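Local coordinates for protein predicted acetyltransferase (Clostridium acetobutylicum, PDB 3MGD) that binds acetyl-CoA and probably acts as a GNAT-family acyltransferase that passes the acetyl group to an acceptor substrate, at residues A[18-23]-A[33-38]; A[52-57]-A[110-115]; A[121-126]-A[136-141]. All blocks are in the same frame, centred on the assembly; numbering follows the deposited sequence.

Contact 1 joins the two helices between strands 3-6 and 51-58; contact 2 seats helix 101-115 on the central sheet, and contact 3 lies where strand 120-124 meets the chain leaving helix 129-136. Contacts 2 and 3 have centres about 17 Å apart and touch directly: Ala113 CB packs 3.6 Å from Ile121 CD1. The centre of contact 1 is about 21 Å from that of contact 2 and about 23 Å from that of contact 3, without touch. Acetyl-CoA is bound directly in contact 3 through Ser126 and touches Gln22 of contact 1, whereas the Trp54 side chain of contact 2 stays about 12 Å from it. All three contacts meet the second subunit.

Contact 1 (A[18-23]-A[33-38]); sequences IRKRQL and DIDKEL
Lys20 NZ and Asp35 OD1 form a hydrogen-bonded salt bridge of 2.8 Å, tying helix 12-25 to the first turn of helix 35-47. These are the two helices that follow the first strand in the GNAT fold. The ammonium meets OD1 on its syn side, 25° out of the carboxylate plane, and Asp35 OD2 lies 3.5 Å from Lys20 NZ, so the bridge is essentially one-oxygen. A bend at chi3 of Lys20 (-67°) turns the end of the chain toward the acid, and the two side chains cross at about a right angle. An Asx turn leads into helix 35-47: Asp33 OD1 accepts from Asp35 N at 2.9 Å, nearly straight at 168°, while Ile34 occupies the N-cap position.

One turn along from Asp35, Leu38 reaches both neighbours on helix 12-25 with its two methyls. Leu38 CD1 lies 3.7 Å from Lys20 CG, in the aliphatic base of the same chain that carries the ammonium. Leu38 CD2 approaches Arg19 CD at 3.6 Å, crossing the extended arginine at about a right angle and sitting in plane at the edge of the guanidinium. Leu23 CD1 lies over one face of that group, offset toward its rim. The polar partners of Arg19 lie outside the two segments: NH2 donates to Pro75 O of the second subunit, and NH1 makes a weak bond to Asn89 OD1 on strand 83-92. Tyr77 of that subunit packs on Lys20 and Ile34. At the guanidinium edge Leu38 CD2 lies 3.7 Å from Arg19 NE.

Contact 2 (A[52-57]-A[110-115]); sequences VEWIAE and VNEAKE
The Trp54 indole meets Glu112 at its edge, where the pyrrole nitrogen points to the carboxylate, and Arg108 of the same helix makes a cation-pi contact with the ring. This is a strand-to-helix contact of the GNAT fold: strand 51-58, inside the mixed sheet, faces helix 101-115 packed against it. Trp54 NE1 donates to Glu112 OE2 at 2.9 Å, with an N-H...O angle of 151°. The oxygen lies near the ring plane and is met on its anti side, tilted out of the carboxylate plane; ring and carboxylate planes stand 48° apart, so the groups are not coplanar. Glu112 CG also lies in the ring plane, 3.8 Å from Trp54 NE1.

Glu112 reaches the indole by folding its chain: CG is anti to the carbonyl carbon, and the chain bends at chi2 (-64°), which swings the carboxylate toward Trp54. Both oxygens are then engaged, since OE1 forms a salt bridge with Arg116 just beyond the segment. An arginine and an indole N-H on one buried carboxylate would probably favour its ionised form.

Val52, two residues before Trp54 and so on the same face of the strand, supplies the apolar support. Its CG1 touches Glu112 CD at 3.8 Å and Glu112 CG at 4.0 Å, the two side chains crossing at about a right angle. Met105 and Leu109 of the helix pack against the tryptophan, and Ile68 of strand 61-72 against Glu112. On the other branch of the valine, Val52 CG2 comes 4.0 Å from Glu112 OE1.

Contact 3 (A[121-126]-A[136-141]); sequences ICLVAS and YGFQDT. With ACO (acetyl coenzyme *a), chain C.
Ser126 OG is held by two partners: it donates to the pantetheine carbonyl O5P of acetyl-CoA at 2.8 Å, and it accepts from Gly129 N, capping the start of helix 129-136. Its chi1 of 65° sets OG between the backbone N and carbonyl carbon. Two residues earlier in the chain, at the end of strand 120-124, Val124 O lies 3.4 Å from the thioester sulfur S1P, and Leu123 CB lies 3.8 Å from the acetyl methyl CH3.

Leu123 therefore stands between the acetyl group and Phe138. Its CD2 sits over one face of the Phe138 ring in a CH-pi contact, 3.8 Å from the centroid and 21° off the ring normal, offset toward the rim nearest CE2. Ile121 CG2 adds looser packing, 4.2 Å from Phe138 CE2.

Here the GNAT unit of strand 120-124 and helix 129-136 turns back: Gly137, with positive phi, ends the helix in a Schellman motif and delivers Phe138 to the strand. Strand 120-124 and residues 139-140 pair antiparallel with a strand of the second subunit, whose Leu147 packs on Phe138. Gln139 NE2 donates to Gly137 O at 3.1 Å from above the carbonyl plane.

Contact 1 (A[18-23]-A[33-38])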
loop_
_atom_site.group_PDB
_atom_site.type_symbol
_atom_site.label_atom_id
_atom_site.label_comp_id
_atom_site.label_asym_id
_atom_site.label_seq_id
_atom_site.Cartn_x
_atom_site.Cartn_y
_atom_site.Cartn_z
ATOM N N ILE A 18 -15.647 0.485 16.299
ATOM C CA ILE A 18 -15.384 -0.913 15.970
ATOM C C ILE A 18 -13.929 -1.110 15.573
ATOM O O ILE A 18 -13.328 -2.124 15.932
ATOM C CB ILE A 18 -16.285 -1.416 14.850
ATOM C CG1 ILE A 18 -17.752 -1.267 15.259
ATOM C CG2 ILE A 18 -15.941 -2.869 14.510
ATOM C CD1 ILE A 18 -18.731 -1.516 14.124
ATOM N N ARG A 19 -13.350 -0.151 14.845
ATOM C CA ARG A 19 -11.925 -0.274 14.511
ATOM C C ARG A 19 -11.054 -0.295 15.765
ATOM O O ARG A 19 -10.136 -1.094 15.866
ATOM C CB ARG A 19 -11.437 0.799 13.520
ATOM C CG ARG A 19 -9.924 0.686 13.224
ATOM C CD ARG A 19 -9.464 1.350 11.903
ATOM N NE ARG A 19 -8.002 1.316 11.833
ATOM C CZ ARG A 19 -7.287 0.245 11.485
ATOM N NH1 ARG A 19 -7.886 -0.899 11.155
ATOM N NH2 ARG A 19 -5.964 0.307 11.499
ATOM N N LYS A 20 -11.311 0.592 16.722
ATOM C CA LYS A 20 -10.539 0.548 17.966
ATOM C C LYS A 20 -10.710 -0.793 18.679
ATOM O O LYS A 20 -9.743 -1.383 19.172
ATOM C CB LYS A 20 -10.927 1.702 18.902
ATOM C CG LYS A 20 -10.549 3.089 18.397
ATOM C CD LYS A 20 -10.768 4.181 19.451
ATOM C CE LYS A 20 -12.223 4.374 19.774
ATOM N NZ LYS A 20 -12.470 5.595 20.632
ATOM N N ARG A 21 -11.948 -1.265 18.725
ATOM C CA ARG A 21 -12.267 -2.524 19.375
ATOM C C ARG A 21 -11.496 -3.673 18.729
ATOM O O ARG A 21 -10.959 -4.542 19.414
ATOM C CB ARG A 21 -13.762 -2.764 19.257
ATOM C CG ARG A 21 -14.298 -3.826 20.173
ATOM C CD ARG A 21 -15.785 -3.635 20.291
ATOM N NE ARG A 21 -16.487 -4.904 20.238
ATOM C CZ ARG A 21 -17.670 -5.064 19.662
ATOM N NH1 ARG A 21 -18.285 -4.036 19.082
ATOM N NH2 ARG A 21 -18.221 -6.258 19.656
ATOM N N GLN A 22 -11.445 -3.651 17.398
ATOM C CA GLN A 22 -10.726 -4.645 16.609
ATOM C C GLN A 22 -9.236 -4.643 16.918
ATOM O O GLN A 22 -8.644 -5.683 17.165
ATOM C CB GLN A 22 -10.945 -4.338 15.133
ATOM C CG GLN A 22 -10.153 -5.221 14.186
ATOM C CD GLN A 22 -10.013 -4.551 12.848
ATOM O OE1 GLN A 22 -10.921 -3.830 12.413
ATOM N NE2 GLN A 22 -8.884 -4.794 12.166
ATOM N N LEU A 23 -8.632 -3.463 16.922
ATOM C CA LEU A 23 -7.199 -3.358 17.141
ATOM C C LEU A 23 -6.842 -3.819 18.546
ATOM O O LEU A 23 -5.826 -4.468 18.763
ATOM C CB LEU A 23 -6.747 -1.915 16.944
ATOM C CG LEU A 23 -6.890 -1.342 15.531
ATOM C CD1 LEU A 23 -6.572 0.135 15.551
ATOM C CD2 LEU A 23 -5.985 -2.084 14.516
ATOM N N ASP A 33 -4.695 8.744 21.832
ATOM C CA ASP A 33 -6.055 8.950 21.360
ATOM C C ASP A 33 -5.991 9.169 19.855
ATOM O O ASP A 33 -5.411 10.155 19.412
ATOM C CB ASP A 33 -6.603 10.206 22.009
ATOM C CG ASP A 33 -8.060 10.451 21.680
ATOM O OD1 ASP A 33 -8.527 9.948 20.645
ATOM O OD2 ASP A 33 -8.744 11.152 22.459
ATOM N N ILE A 34 -6.578 8.275 19.066
ATOM C CA ILE A 34 -6.580 8.483 17.612
ATOM C C ILE A 34 -7.983 8.730 17.051
ATOM O O ILE A 34 -8.228 8.554 15.863
ATOM C CB ILE A 34 -5.903 7.329 16.851
ATOM C CG1 ILE A 34 -6.635 6.010 17.106
ATOM C CG2 ILE A 34 -4.408 7.241 17.222
ATOM C CD1 ILE A 34 -6.095 4.866 16.282
ATOM N N ASP A 35 -8.905 9.171 17.896
ATOM C CA ASP A 35 -10.259 9.380 17.420
ATOM C C ASP A 35 -10.312 10.382 16.277
ATOM O O ASP A 35 -11.038 10.181 15.311
ATOM C CB ASP A 35 -11.174 9.839 18.553
ATOM C CG ASP A 35 -11.421 8.750 19.572
ATOM O OD1 ASP A 35 -10.929 7.609 19.390
ATOM O OD2 ASP A 35 -12.117 9.032 20.565
ATOM N N LYS A 36 -9.588 11.486 16.414
ATOM C CA LYS A 36 -9.634 12.533 15.392
ATOM C C LYS A 36 -9.176 11.967 14.047
ATOM O O LYS A 36 -9.833 12.164 13.021
ATOM C CB LYS A 36 -8.783 13.731 15.799
ATOM C CG LYS A 36 -8.851 14.913 14.813
ATOM C CD LYS A 36 -7.948 16.073 15.232
ATOM C CE LYS A 36 -8.018 17.216 14.195
ATOM N NZ LYS A 36 -7.066 18.313 14.496
ATOM N N GLU A 37 -8.056 11.253 14.062
ATOM C CA GLU A 37 -7.460 10.746 12.824
ATOM C C GLU A 37 -8.309 9.656 12.176
ATOM O O GLU A 37 -8.425 9.599 10.948
ATOM C CB GLU A 37 -6.052 10.214 13.098
ATOM C CG GLU A 37 -5.015 11.296 13.427
ATOM C CD GLU A 37 -4.977 11.690 14.904
ATOM O OE1 GLU A 37 -5.886 11.324 15.691
ATOM O OE2 GLU A 37 -4.017 12.391 15.281
ATOM N N LEU A 38 -8.876 8.772 12.999
ATOM C CA LEU A 38 -9.782 7.738 12.489
ATOM C C LEU A 38 -11.007 8.393 11.832
ATOM O O LEU A 38 -11.394 8.043 10.714
ATOM C CB LEU A 38 -10.225 6.784 13.617
ATOM C CG LEU A 38 -9.234 5.722 14.104
ATOM C CD1 LEU A 38 -9.727 5.015 15.388
ATOM C CD2 LEU A 38 -8.923 4.713 12.996
#

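Contact 2 (A[52-57]-A[110-115])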
loop_
_atom_site.group_PDB
_atom_site.type_symbol
_atom_site.label_atom_id
_atom_site.label_comp_id
_atom_site.label_asym_id
_atom_site.label_seq_id
_atom_site.Cartn_x
_atom_site.Cartn_y
_atom_site.Cartn_z
ATOM N N VAL A 52 -14.617 1.222 0.868
ATOM C CA VAL A 52 -15.950 0.632 1.000
ATOM C C VAL A 52 -15.944 -0.291 2.216
ATOM O O VAL A 52 -15.146 -1.215 2.292
ATOM C CB VAL A 52 -16.356 -0.189 -0.249
ATOM C CG1 VAL A 52 -17.675 -0.931 -0.014
ATOM C CG2 VAL A 52 -16.458 0.719 -1.490
ATOM N N GLU A 53 -16.823 -0.033 3.174
ATOM C CA GLU A 53 -16.849 -0.849 4.384
ATOM C C GLU A 53 -18.213 -1.487 4.522
ATOM O O GLU A 53 -19.219 -0.799 4.683
ATOM C CB GLU A 53 -16.468 -0.034 5.628
ATOM C CG GLU A 53 -16.603 -0.817 6.960
ATOM C CD GLU A 53 -15.548 -0.442 8.002
ATOM O OE1 GLU A 53 -15.732 -0.813 9.186
ATOM O OE2 GLU A 53 -14.543 0.223 7.654
ATOM N N TRP A 54 -18.241 -2.812 4.412
ATOM C CA TRP A 54 -19.473 -3.561 4.542
ATOM C C TRP A 54 -19.719 -3.850 6.018
ATOM O O TRP A 54 -18.776 -4.055 6.796
ATOM C CB TRP A 54 -19.390 -4.872 3.760
ATOM C CG TRP A 54 -19.741 -4.738 2.308
ATOM C CD1 TRP A 54 -18.888 -4.477 1.268
ATOM C CD2 TRP A 54 -21.047 -4.867 1.740
ATOM N NE1 TRP A 54 -19.595 -4.439 0.079
ATOM C CE2 TRP A 54 -20.922 -4.682 0.349
ATOM C CE3 TRP A 54 -22.314 -5.136 2.276
ATOM C CZ2 TRP A 54 -22.019 -4.732 -0.509
ATOM C CZ3 TRP A 54 -23.400 -5.190 1.424
ATOM C CH2 TRP A 54 -23.249 -4.988 0.046
ATOM N N ILE A 55 -20.987 -3.848 6.410
ATOM C CA ILE A 55 -21.337 -4.213 7.778
ATOM C C ILE A 55 -22.424 -5.284 7.805
ATOM O O ILE A 55 -23.284 -5.336 6.932
ATOM C CB ILE A 55 -21.788 -2.984 8.620
ATOM C CG1 ILE A 55 -23.183 -2.527 8.225
ATOM C CG2 ILE A 55 -20.811 -1.825 8.490
ATOM C CD1 ILE A 55 -23.646 -1.326 9.011
ATOM N N ALA A 56 -22.354 -6.152 8.801
ATOM C CA ALA A 56 -23.383 -7.159 9.025
ATOM C C ALA A 56 -24.065 -6.740 10.306
ATOM O O ALA A 56 -23.391 -6.492 11.312
ATOM C CB ALA A 56 -22.762 -8.528 9.185
ATOM N N GLU A 57 -25.387 -6.618 10.260
ATOM C CA GLU A 57 -26.159 -6.124 11.396
ATOM C C GLU A 57 -27.234 -7.124 11.788
ATOM O O GLU A 57 -27.786 -7.831 10.940
ATOM C CB GLU A 57 -26.877 -4.826 11.039
ATOM C CG GLU A 57 -26.024 -3.601 10.916
ATOM C CD GLU A 57 -26.862 -2.389 10.575
ATOM O OE1 GLU A 57 -27.816 -2.538 9.779
ATOM O OE2 GLU A 57 -26.574 -1.294 11.109
ATOM N N VAL A 110 -14.096 -8.760 -2.688
ATOM C CA VAL A 110 -13.597 -9.135 -3.997
ATOM C C VAL A 110 -14.517 -8.571 -5.073
ATOM O O VAL A 110 -14.061 -8.092 -6.114
ATOM C CB VAL A 110 -13.477 -10.671 -4.120
ATOM C CG1 VAL A 110 -13.450 -11.107 -5.579
ATOM C CG2 VAL A 110 -12.234 -11.149 -3.362
ATOM N N ASN A 111 -15.817 -8.605 -4.822
ATOM C CA ASN A 111 -16.747 -8.030 -5.790
ATOM C C ASN A 111 -16.571 -6.515 -5.965
ATOM O O ASN A 111 -16.660 -6.005 -7.085
ATOM C CB ASN A 111 -18.194 -8.389 -5.446
ATOM C CG ASN A 111 -19.186 -7.722 -6.373
ATOM O OD1 ASN A 111 -19.243 -8.032 -7.561
ATOM N ND2 ASN A 111 -19.969 -6.789 -5.834
ATOM N N GLU A 112 -16.316 -5.792 -4.869
ATOM C CA GLU A 112 -16.060 -4.349 -4.970
ATOM C C GLU A 112 -14.867 -4.095 -5.881
ATOM O O GLU A 112 -14.848 -3.141 -6.665
ATOM C CB GLU A 112 -15.797 -3.722 -3.596
ATOM C CG GLU A 112 -16.969 -3.816 -2.624
ATOM C CD GLU A 112 -18.196 -3.048 -3.075
ATOM O OE1 GLU A 112 -18.055 -2.054 -3.823
ATOM O OE2 GLU A 112 -19.317 -3.445 -2.672
ATOM N N ALA A 113 -13.858 -4.950 -5.759
ATOM C CA ALA A 113 -12.644 -4.819 -6.558
ATOM C C ALA A 113 -12.911 -5.030 -8.050
ATOM O O ALA A 113 -12.492 -4.236 -8.887
ATOM C CB ALA A 113 -11.581 -5.807 -6.064
ATOM N N LYS A 114 -13.618 -6.101 -8.372
ATOM C CA LYS A 114 -13.914 -6.432 -9.763
ATOM C C LYS A 114 -14.744 -5.336 -10.424
ATOM O O LYS A 114 -14.532 -5.006 -11.585
ATOM C CB LYS A 114 -14.699 -7.738 -9.830
ATOM C CG LYS A 114 -13.910 -8.967 -9.470
ATOM C CD LYS A 114 -14.763 -10.201 -9.726
ATOM C CE LYS A 114 -13.950 -11.471 -9.638
ATOM N NZ LYS A 114 -14.789 -12.645 -10.015
ATOM N N GLU A 115 -15.690 -4.774 -9.683
ATOM C CA GLU A 115 -16.556 -3.735 -10.252
ATOM C C GLU A 115 -15.765 -2.463 -10.593
ATOM O O GLU A 115 -16.231 -1.595 -11.332
ATOM C CB GLU A 115 -17.712 -3.430 -9.292
ATOM C CG GLU A 115 -18.819 -4.497 -9.321
ATOM C CD GLU A 115 -19.577 -4.520 -10.652
ATOM O OE1 GLU A 115 -20.214 -3.497 -10.989
ATOM O OE2 GLU A 115 -19.528 -5.552 -11.369
#

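Contact 3 (A[121-126]-A[136-141])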
loop_
_atom_site.group_PDB
_atom_site.type_symbol
_atom_site.label_atom_id
_atom_site.label_comp_id
_atom_site.label_asym_id
_atom_site.label_seq_id
_atom_site.Cartn_x
_atom_site.Cartn_y
_atom_site.Cartn_z
ATOM N N ILE A 121 -5.409 -7.945 -4.841
ATOM C CA ILE A 121 -5.815 -7.533 -3.498
ATOM C C ILE A 121 -4.685 -7.828 -2.529
ATOM O O ILE A 121 -3.945 -8.787 -2.703
ATOM C CB ILE A 121 -7.056 -8.297 -3.031
ATOM C CG1 ILE A 121 -8.078 -8.386 -4.161
ATOM C CG2 ILE A 121 -7.662 -7.628 -1.807
ATOM C CD1 ILE A 121 -8.505 -7.048 -4.683
ATOM N N CYS A 122 -4.528 -6.995 -1.515
ATOM C CA CYS A 122 -3.494 -7.263 -0.534
ATOM C C CYS A 122 -4.029 -6.896 0.824
ATOM O O CYS A 122 -5.062 -6.243 0.925
ATOM C CB CYS A 122 -2.223 -6.475 -0.870
ATOM S SG CYS A 122 -2.444 -4.683 -0.943
ATOM N N LEU A 123 -3.344 -7.343 1.867
ATOM C CA LEU A 123 -3.753 -7.038 3.237
ATOM C C LEU A 123 -2.608 -7.353 4.177
ATOM O O LEU A 123 -1.637 -8.009 3.786
ATOM C CB LEU A 123 -4.989 -7.856 3.628
ATOM C CG LEU A 123 -4.928 -9.384 3.511
ATOM C CD1 LEU A 123 -4.057 -10.025 4.587
ATOM C CD2 LEU A 123 -6.323 -9.969 3.562
ATOM N N VAL A 124 -2.725 -6.881 5.415
ATOM C CA VAL A 124 -1.819 -7.277 6.480
ATOM C C VAL A 124 -2.562 -8.204 7.442
ATOM O O VAL A 124 -3.565 -7.825 8.050
ATOM C CB VAL A 124 -1.286 -6.056 7.256
ATOM C CG1 VAL A 124 -0.442 -6.508 8.441
ATOM C CG2 VAL A 124 -0.482 -5.120 6.320
ATOM N N ALA A 125 -2.068 -9.425 7.578
ATOM C CA ALA A 125 -2.790 -10.447 8.312
ATOM C C ALA A 125 -2.524 -10.362 9.812
ATOM O O ALA A 125 -1.377 -10.309 10.246
ATOM C CB ALA A 125 -2.416 -11.824 7.783
ATOM N N SER A 126 -3.595 -10.333 10.592
ATOM C CA SER A 126 -3.499 -10.439 12.039
ATOM C C SER A 126 -3.388 -11.915 12.410
ATOM O O SER A 126 -3.490 -12.782 11.535
ATOM C CB SER A 126 -4.750 -9.856 12.672
ATOM O OG SER A 126 -5.863 -10.634 12.303
ATOM N N TYR A 136 -8.551 -18.791 2.162
ATOM C CA TYR A 136 -9.205 -18.116 1.044
ATOM C C TYR A 136 -8.350 -18.025 -0.220
ATOM O O TYR A 136 -8.875 -17.797 -1.306
ATOM C CB TYR A 136 -9.607 -16.700 1.470
ATOM C CG TYR A 136 -10.662 -16.053 0.600
ATOM C CD1 TYR A 136 -12.018 -16.325 0.787
ATOM C CD2 TYR A 136 -10.312 -15.135 -0.371
ATOM C CE1 TYR A 136 -12.985 -15.720 -0.013
ATOM C CE2 TYR A 136 -11.270 -14.528 -1.167
ATOM C CZ TYR A 136 -12.599 -14.821 -0.982
ATOM O OH TYR A 136 -13.534 -14.199 -1.771
ATOM N N GLY A 137 -7.033 -18.159 -0.082
ATOM C CA GLY A 137 -6.162 -18.097 -1.237
ATOM C C GLY A 137 -5.127 -16.989 -1.209
ATOM O O GLY A 137 -4.359 -16.837 -2.153
ATOM N N PHE A 138 -5.090 -16.195 -0.144
ATOM C CA PHE A 138 -4.049 -15.179 -0.077
ATOM C C PHE A 138 -2.684 -15.858 0.043
ATOM O O PHE A 138 -2.555 -16.901 0.689
ATOM C CB PHE A 138 -4.295 -14.204 1.077
ATOM C CG PHE A 138 -5.377 -13.204 0.799
ATOM C CD1 PHE A 138 -6.714 -13.549 0.948
ATOM C CD2 PHE A 138 -5.057 -11.911 0.416
ATOM C CE1 PHE A 138 -7.708 -12.623 0.707
ATOM C CE2 PHE A 138 -6.046 -10.984 0.168
ATOM C CZ PHE A 138 -7.378 -11.337 0.307
ATOM N N GLN A 139 -1.672 -15.268 -0.591
ATOM C CA GLN A 139 -0.341 -15.859 -0.634
ATOM C C GLN A 139 0.711 -15.064 0.135
ATOM O O GLN A 139 0.733 -13.834 0.066
ATOM C CB GLN A 139 0.111 -15.970 -2.092
ATOM C CG GLN A 139 -0.871 -16.707 -2.968
ATOM C CD GLN A 139 -0.846 -18.188 -2.700
ATOM O OE1 GLN A 139 0.210 -18.811 -2.756
ATOM N NE2 GLN A 139 -2.008 -18.766 -2.398
ATOM N N ASP A 140 1.574 -15.788 0.854
ATOM C CA ASP A 140 2.807 -15.256 1.442
ATOM C C ASP A 140 3.521 -14.316 0.482
ATOM O O ASP A 140 3.563 -14.569 -0.727
ATOM C CB ASP A 140 3.781 -16.397 1.759
ATOM C CG ASP A 140 3.368 -17.216 2.968
ATOM O OD1 ASP A 140 2.582 -16.716 3.799
ATOM O OD2 ASP A 140 3.853 -18.363 3.088
ATOM N N THR A 141 4.111 -13.250 1.026
ATOM C CA THR A 141 4.831 -12.258 0.222
ATOM C C THR A 141 6.146 -11.824 0.873
ATOM O O THR A 141 6.215 -10.755 1.489
ATOM C CB THR A 141 3.991 -10.979 -0.009
ATOM O OG1 THR A 141 2.683 -11.322 -0.483
ATOM C CG2 THR A 141 4.678 -10.069 -1.029
HETATM N N1A ACO C . -17.137 -25.006 7.277
HETATM C C2A ACO C . -16.118 -25.357 8.168
HETATM N N3A ACO C . -15.414 -24.354 8.876
HETATM C C4A ACO C . -15.757 -22.957 8.666
HETATM C C5A ACO C . -16.801 -22.595 7.754
HETATM C C6A ACO C . -17.489 -23.582 7.059
HETATM N N6A ACO C . -18.544 -23.210 6.139
HETATM N N7A ACO C . -16.926 -21.163 7.749
HETATM C C8A ACO C . -15.986 -20.655 8.635
HETATM N N9A ACO C . -15.235 -21.767 9.196
HETATM C C1B ACO C . -14.247 -21.625 10.252
HETATM C C2B ACO C . -12.928 -21.520 9.469
HETATM O O2B ACO C . -12.505 -22.523 8.604
HETATM C C3B ACO C . -11.985 -20.990 10.526
HETATM O O3B ACO C . -11.335 -21.908 11.376
HETATM P P3B ACO C . -9.886 -22.499 11.074
HETATM O O7A ACO C . -9.739 -23.830 11.890
HETATM O O8A ACO C . -8.805 -21.492 11.524
HETATM O O9A ACO C . -9.725 -22.782 9.596
HETATM C C4B ACO C . -12.907 -19.924 11.212
HETATM O O4B ACO C . -14.229 -20.577 11.234
HETATM C C5B ACO C . -12.888 -18.446 10.875
HETATM O O5B ACO C . -13.476 -18.188 9.624
HETATM P P1A ACO C . -14.665 -17.155 9.489
HETATM O O1A ACO C . -15.920 -17.607 10.253
HETATM O O2A ACO C . -14.921 -16.947 7.999
HETATM O O3A ACO C . -14.100 -15.818 10.105
HETATM P P2A ACO C . -14.752 -15.045 11.336
HETATM O O4A ACO C . -14.671 -15.855 12.673
HETATM O O5A ACO C . -16.143 -14.576 11.007
HETATM O O6A ACO C . -13.926 -13.712 11.487
HETATM C CBP ACO C . -11.883 -12.532 12.068
HETATM C CCP ACO C . -12.527 -13.757 11.435
HETATM C CDP ACO C . -10.391 -12.511 11.779
HETATM C CEP ACO C . -12.564 -11.326 11.509
HETATM C CAP ACO C . -12.095 -12.614 13.617
HETATM O OAP ACO C . -11.456 -13.711 14.178
HETATM C C9P ACO C . -11.834 -11.329 14.364
HETATM O O9P ACO C . -12.636 -10.395 14.380
HETATM N N8P ACO C . -10.582 -11.250 15.088
HETATM C C7P ACO C . -10.202 -10.022 15.785
HETATM C C6P ACO C . -9.963 -8.900 14.844
HETATM C C5P ACO C . -9.056 -9.320 13.708
HETATM O O5P ACO C . -8.036 -9.973 13.930
HETATM N N4P ACO C . -9.456 -8.977 12.386
HETATM C C3P ACO C . -8.561 -9.107 11.263
HETATM C C2P ACO C . -7.521 -8.028 11.101
HETATM S S1P ACO C . -6.554 -8.163 9.617
HETATM C C ACO C . -7.344 -7.483 8.299
HETATM O O ACO C . -8.439 -6.962 8.450
HETATM C CH3 ACO C . -6.772 -7.644 6.945
#